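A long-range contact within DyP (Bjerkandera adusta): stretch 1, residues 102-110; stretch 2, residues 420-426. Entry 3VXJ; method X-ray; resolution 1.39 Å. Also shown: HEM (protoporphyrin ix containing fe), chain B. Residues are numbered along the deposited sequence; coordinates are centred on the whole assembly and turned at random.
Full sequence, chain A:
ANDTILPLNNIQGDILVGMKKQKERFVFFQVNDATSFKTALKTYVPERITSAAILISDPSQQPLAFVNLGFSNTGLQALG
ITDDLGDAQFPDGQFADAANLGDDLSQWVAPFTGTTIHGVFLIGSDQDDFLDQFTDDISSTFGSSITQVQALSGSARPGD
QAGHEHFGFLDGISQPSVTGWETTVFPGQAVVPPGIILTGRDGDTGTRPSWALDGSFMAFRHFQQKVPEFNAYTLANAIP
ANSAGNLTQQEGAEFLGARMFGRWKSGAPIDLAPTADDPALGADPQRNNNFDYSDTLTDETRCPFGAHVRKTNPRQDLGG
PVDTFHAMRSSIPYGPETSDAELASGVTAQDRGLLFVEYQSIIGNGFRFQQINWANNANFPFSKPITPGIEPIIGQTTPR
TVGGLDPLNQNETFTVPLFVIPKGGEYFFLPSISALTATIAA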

# COMPACT_ATOMS: atom_id res chain seq x y z
N GLY A 102 14.07 1.08 8.36
CA GLY A 102 14.01 2.05 9.45
C GLY A 102 13.15 1.63 10.62
O GLY A 102 12.93 2.40 11.56
N ASP A 103 12.64 0.39 10.57
CA ASP A 103 11.74 -0.12 11.60
C ASP A 103 12.40 -0.23 12.96
O ASP A 103 13.58 -0.60 13.08
N ASP A 104 11.61 0.09 13.99
CA ASP A 104 11.91 -0.26 15.36
C ASP A 104 11.50 -1.72 15.51
O ASP A 104 10.31 -2.04 15.58
N LEU A 105 12.49 -2.61 15.55
CA LEU A 105 12.22 -4.05 15.58
C LEU A 105 11.49 -4.50 16.84
O LEU A 105 10.83 -5.53 16.83
N SER A 106 11.61 -3.73 17.92
CA SER A 106 10.95 -4.07 19.17
C SER A 106 9.42 -3.99 19.08
O SER A 106 8.72 -4.50 19.96
N GLN A 107 8.93 -3.36 18.02
CA GLN A 107 7.50 -3.23 17.79
C GLN A 107 6.93 -4.34 16.91
O GLN A 107 5.71 -4.48 16.80
N TRP A 108 7.81 -5.12 16.29
CA TRP A 108 7.37 -6.28 15.52
C TRP A 108 6.80 -7.36 16.43
O TRP A 108 7.30 -7.59 17.55
N VAL A 109 5.77 -8.04 15.93
CA VAL A 109 5.16 -9.13 16.69
C VAL A 109 5.00 -10.41 15.90
O VAL A 109 4.98 -10.41 14.65
N ALA A 110 4.89 -11.52 16.63
CA ALA A 110 4.62 -12.82 16.05
C ALA A 110 3.31 -12.78 15.25
O ALA A 110 2.38 -12.05 15.62
N VAL A 420 2.72 6.16 12.73
CA VAL A 420 2.52 4.93 11.98
C VAL A 420 3.58 3.94 12.46
O VAL A 420 4.77 4.17 12.28
N ILE A 421 3.14 2.85 13.08
CA ILE A 421 4.04 1.91 13.72
C ILE A 421 4.01 0.58 12.98
O ILE A 421 2.97 -0.08 12.95
N PRO A 422 5.13 0.17 12.36
CA PRO A 422 5.16 -1.16 11.74
C PRO A 422 5.13 -2.26 12.80
O PRO A 422 5.96 -2.27 13.72
N LYS A 423 4.16 -3.16 12.68
CA LYS A 423 3.97 -4.26 13.63
C LYS A 423 4.37 -5.61 13.04
O LYS A 423 4.29 -6.63 13.71
N GLY A 424 4.81 -5.59 11.79
CA GLY A 424 5.13 -6.81 11.06
C GLY A 424 4.87 -6.62 9.59
O GLY A 424 4.22 -5.65 9.17
N GLY A 425 5.37 -7.56 8.80
CA GLY A 425 5.17 -7.55 7.37
C GLY A 425 5.92 -8.70 6.74
O GLY A 425 6.70 -9.38 7.41
N GLU A 426 5.68 -8.91 5.46
CA GLU A 426 6.38 -9.95 4.73
C GLU A 426 6.40 -9.63 3.24
O GLU A 426 5.59 -8.83 2.74

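Stretch 1 is mostly loop, with a short 3-10 segment at 105-107. It lies against stretch 2, a strand, and the two bury 437 Å² between them.

G102 makes no contact with the strand. It follows a helix and closes it with a Schellman motif, and its positive phi suits glycine.

D103 is buried. Its CB points sideways, but the m rotamer at chi1 brings the carboxylate nearer the strand. OD2 of D103 lies 3.6 Å from CB of P422. OD2 of D103 also accepts a hydrogen bond from NE1 of W108 at 2.8 Å, so the acid helps fix the indole. Both carboxylate oxygens are also hydrogen-bonded elsewhere in the structure.

D104, chi1 t, stays out of direct contact and turns back on its own stretch. OD1 of D104 accepts from OG of S106 at 2.7 Å and from N of S106 at 3.1 Å. Its backbone does reach the strand through water 1. Water 1 donates to O of D104 at 2.7 Å and to O of P422 at 2.8 Å, bridging two carbonyls that have no proton to offer each other.

L105 is m,t and points away. S106 is p at chi1 and out of reach. Both are exposed.

Q107 has chi1 and chi2 both m. CB of Q107 packs 3.9 Å from CG2 of I421, whose own side chain is m,m and points toward stretch 1. The main polar link here comes from K423. The CA-to-CB bond of K423 points away overall, but its m,m,m,t chain curls back. NZ of K423 donates to O of Q107 at 2.9 Å, and makes a weak bond to OE1 of Q107 at 3.4 Å.

W108 is m at chi1, with chi2 at 58°. Its CB points away from the strand, yet the indole comes back to lie over the glycines. CA of G424 sits 3.6 Å from the centroid of the six-membered ring of W108, 10° off the normal, a CH-pi contact over the face. CH2 of W108 is 3.4 Å from N of G425. The ring lies close to the backbone of both glycines. The backbone angles of G424 by themselves call for glycine. N of G424 finds no hydrogen-bond partner.

V109 anchors the end of the contact through its backbone: N of V109 donates to O of K423 at 3.0 Å. Its side chain is m, with CG1 of V109 4.3 Å from NZ of K423. A110 points away.

At the start of the strand, V420 (t) misses stretch 1. CG1 of V420 instead approaches CBB of the heme at 3.7 Å.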

# COMPACT_ATOMS: atom_id res chain seq x y z
CB ASP A 103 11.26 -1.53 11.25
CG ASP A 103 10.29 -1.59 10.09
OD1 ASP A 103 10.18 -0.63 9.30
OD2 ASP A 103 9.66 -2.65 9.95
CB ASP A 104 11.09 0.63 16.30
CG ASP A 104 11.30 0.31 17.77
OD1 ASP A 104 12.05 -0.64 18.09
OD2 ASP A 104 10.70 1.02 18.61
CB LEU A 105 13.53 -4.83 15.43
CG LEU A 105 14.30 -4.67 14.12
CD1 LEU A 105 15.65 -5.36 14.23
CD2 LEU A 105 13.50 -5.23 12.95
CB SER A 106 11.47 -3.21 20.33
OG SER A 106 11.00 -1.88 20.26
CB GLN A 107 7.18 -1.85 17.19
CG GLN A 107 7.48 -0.69 18.13
CD GLN A 107 6.77 -0.84 19.47
OE1 GLN A 107 5.55 -1.05 19.52
NE2 GLN A 107 7.53 -0.75 20.55
CB TRP A 108 8.53 -6.84 14.70
CG TRP A 108 8.70 -6.18 13.37
CD1 TRP A 108 8.92 -4.84 13.13
CD2 TRP A 108 8.69 -6.81 12.08
NE1 TRP A 108 9.03 -4.61 11.78
CE2 TRP A 108 8.89 -5.79 11.11
CE3 TRP A 108 8.51 -8.13 11.65
CZ2 TRP A 108 8.94 -6.06 9.74
CZ3 TRP A 108 8.55 -8.40 10.28
CH2 TRP A 108 8.76 -7.37 9.34
CB VAL A 109 3.80 -8.74 17.31
CG1 VAL A 109 3.97 -7.64 18.35
CG2 VAL A 109 2.81 -8.33 16.25
CB ALA A 110 4.56 -13.88 17.14
CB VAL A 420 2.65 5.15 10.46
CG1 VAL A 420 2.53 3.83 9.71
CG2 VAL A 420 1.59 6.14 9.96
CB ILE A 421 3.63 1.66 15.19
CG1 ILE A 421 3.41 2.98 15.95
CG2 ILE A 421 4.64 0.76 15.90
CD1 ILE A 421 4.66 3.83 16.15
CB PRO A 422 6.49 -1.17 10.97
CG PRO A 422 6.88 0.29 10.84
CD PRO A 422 6.38 0.92 12.10
CB LYS A 423 2.51 -4.33 14.10
CG LYS A 423 1.99 -3.07 14.79
CD LYS A 423 2.79 -2.70 16.05
CE LYS A 423 2.55 -3.71 17.18
NZ LYS A 423 3.45 -3.42 18.33
CB GLU A 426 5.74 -11.33 5.01
CG GLU A 426 6.52 -12.54 4.49
CD GLU A 426 7.98 -12.53 4.94
OE1 GLU A 426 8.30 -13.18 5.96
OE2 GLU A 426 8.79 -11.84 4.28
CHA HEM B . -0.67 7.64 -1.59
CHB HEM B . -1.91 7.06 3.04
CHC HEM B . 1.88 4.14 3.74
CHD HEM B . 3.13 4.68 -0.90
C1A HEM B . -1.31 7.77 -0.39
C2A HEM B . -2.46 8.61 -0.14
C3A HEM B . -2.79 8.45 1.15
C4A HEM B . -1.89 7.48 1.73
CMA HEM B . -3.94 9.13 1.91
CAA HEM B . -3.09 9.56 -1.17
CBA HEM B . -4.19 8.95 -2.05
CGA HEM B . -3.67 7.98 -3.09
O1A HEM B . -3.03 8.40 -4.08
O2A HEM B . -3.94 6.76 -2.94
C1B HEM B . -1.00 6.20 3.64
C2B HEM B . -1.03 5.77 5.02
C3B HEM B . 0.02 4.95 5.21
C4B HEM B . 0.73 4.85 3.95
CMB HEM B . -2.09 6.22 6.04
CAB HEM B . 0.44 4.20 6.49
CBB HEM B . -0.43 3.91 7.46
C1C HEM B . 2.57 4.07 2.55
C2C HEM B . 3.83 3.37 2.34
C3C HEM B . 4.18 3.53 1.06
C4C HEM B . 3.15 4.33 0.43
CMC HEM B . 4.57 2.58 3.43
CAC HEM B . 5.43 2.98 0.31
CBC HEM B . 6.63 2.90 0.90
C1D HEM B . 2.19 5.46 -1.51
C2D HEM B . 2.15 5.71 -2.93
C3D HEM B . 0.99 6.63 -3.14
C4D HEM B . 0.43 6.85 -1.84
CMD HEM B . 3.08 5.18 -4.04
CAD HEM B . 0.56 7.20 -4.50
CBD HEM B . 1.46 8.39 -4.80
CGD HEM B . 1.15 9.00 -6.14
O1D HEM B . 0.95 10.24 -6.19
O2D HEM B . 1.12 8.26 -7.16
NA HEM B . -0.98 7.12 0.77
NB HEM B . 0.11 5.65 3.01
NC HEM B . 2.22 4.67 1.37
ND HEM B . 1.13 6.13 -0.89
FE HEM B . 0.66 5.94 1.09
O HOH W 1 8.31 -0.81 14.18
O HOH W 2 -0.53 4.44 0.57